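Local coordinates for flavodoxin (PDB 5WID), which binds flavin mononucleotide and probably serves as a small carrier in electron transfer, as other flavodoxins do, at residues E129-R132 / L133-I137. Numbering follows the deposited sequence.
Sequences ECKR and LGIDI
The guanidinium of Arg132 lies over the CG2 methyl of Ile135, three residues further along the same helix, with NH1 3.3 Å from that methyl carbon. The methyl sits beneath one face of the group, while Asp136 comes in at its edge. There NH1 of Arg132 donates to OD1 of Asp136 at 2.8 Å, a nearly straight salt bridge with an N-H...O angle of 160°. OD1 lies in the guanidinium plane, whereas NH1 meets it on the syn side but somewhat out of the carboxylate plane, the two flat groups being turned 49° apart. What brings the arginine round is its bent chain: CG stands anti to the backbone N (chi1 173°), and bends at chi2 and chi3 carry the end forward over the next turn. On the way CD of Arg132 passes 3.3 Å from OD1 of Asp136. Were Asp136 replaced by alanine, NH1 would probably be left without this charged mate, and the bent arginine would be freer to swing off Ile135.

All of this rides on helix 124-143, the C-terminal helix of the flavodoxin alpha/beta fold, which packs beside helix 13-27 against one side of the central sheet. Below the bridge the backbone runs in regular i to i+4 bonds, among them Asp136 N to Arg132 O at 2.9 Å, so the bridged pair is joined at backbone level too. One position back, Ile135 N reaches Lys131 O at 2.9 Å, and CG1 of Ile135 packs 3.4 Å from that same oxygen. The extended chain of Lys131 leads off toward Asn23, its CG still 4.3 Å from CD1 of Ile135. On the buried side, Cys130 rests on Met17, Ala20 and Leu116, Leu133 shares Leu116, and Ile137 settles onto Ala50, Ala52 and Met112.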
# COMPACT_ATOMS: atom_id res chain seq x y z
N GLU A 129 -10.73 4.37 8.56
CA GLU A 129 -10.30 4.98 7.30
C GLU A 129 -9.54 3.98 6.45
O GLU A 129 -9.73 3.91 5.23
CB GLU A 129 -9.41 6.20 7.54
CG GLU A 129 -9.97 7.24 8.45
CD GLU A 129 -10.91 8.19 7.74
OE1 GLU A 129 -11.09 8.05 6.51
OE2 GLU A 129 -11.46 9.07 8.43
N CYS A 130 -8.63 3.23 7.09
CA CYS A 130 -7.85 2.22 6.38
C CYS A 130 -8.75 1.14 5.80
O CYS A 130 -8.60 0.75 4.63
CB CYS A 130 -6.83 1.60 7.34
SG CYS A 130 -5.57 2.79 7.89
N LYS A 131 -9.70 0.65 6.60
CA LYS A 131 -10.66 -0.34 6.09
C LYS A 131 -11.41 0.18 4.88
O LYS A 131 -11.65 -0.57 3.92
CB LYS A 131 -11.63 -0.74 7.21
CG LYS A 131 -12.55 -1.88 6.80
CD LYS A 131 -13.44 -2.34 7.95
CE LYS A 131 -14.39 -3.44 7.49
NZ LYS A 131 -15.28 -3.88 8.61
N ARG A 132 -11.82 1.45 4.90
CA ARG A 132 -12.53 2.05 3.77
C ARG A 132 -11.65 2.08 2.52
O ARG A 132 -12.13 1.80 1.42
CB ARG A 132 -12.99 3.46 4.16
CG ARG A 132 -13.62 4.35 3.06
CD ARG A 132 -14.40 3.60 2.00
NE ARG A 132 -15.64 3.07 2.49
CZ ARG A 132 -16.54 2.46 1.73
NH1 ARG A 132 -16.31 2.26 0.44
NH2 ARG A 132 -17.65 2.01 2.27
N LEU A 133 -10.36 2.41 2.66
CA LEU A 133 -9.47 2.33 1.50
C LEU A 133 -9.45 0.91 0.94
O LEU A 133 -9.48 0.72 -0.28
CB LEU A 133 -8.06 2.80 1.87
CG LEU A 133 -7.01 2.63 0.75
CD1 LEU A 133 -7.39 3.42 -0.52
CD2 LEU A 133 -5.63 3.06 1.25
N GLY A 134 -9.44 -0.10 1.81
CA GLY A 134 -9.45 -1.48 1.34
C GLY A 134 -10.75 -1.85 0.65
O GLY A 134 -10.73 -2.51 -0.40
N ILE A 135 -11.89 -1.42 1.20
CA ILE A 135 -13.17 -1.63 0.52
C ILE A 135 -13.11 -1.01 -0.87
O ILE A 135 -13.51 -1.64 -1.87
CB ILE A 135 -14.33 -1.05 1.34
CG1 ILE A 135 -14.56 -1.86 2.62
CG2 ILE A 135 -15.62 -1.00 0.49
CD1 ILE A 135 -15.45 -1.15 3.65
N ASP A 136 -12.61 0.23 -0.97
CA ASP A 136 -12.53 0.90 -2.26
C ASP A 136 -11.64 0.13 -3.23
O ASP A 136 -11.95 0.03 -4.42
CB ASP A 136 -12.02 2.34 -2.10
CG ASP A 136 -13.00 3.26 -1.38
OD1 ASP A 136 -14.20 2.91 -1.23
OD2 ASP A 136 -12.55 4.36 -0.97
N ILE A 137 -10.51 -0.38 -2.74
CA ILE A 137 -9.62 -1.18 -3.60
C ILE A 137 -10.36 -2.40 -4.13
O ILE A 137 -10.30 -2.72 -5.32
CB ILE A 137 -8.35 -1.58 -2.84
CG1 ILE A 137 -7.46 -0.36 -2.56
CG2 ILE A 137 -7.55 -2.61 -3.66
CD1 ILE A 137 -6.32 -0.69 -1.56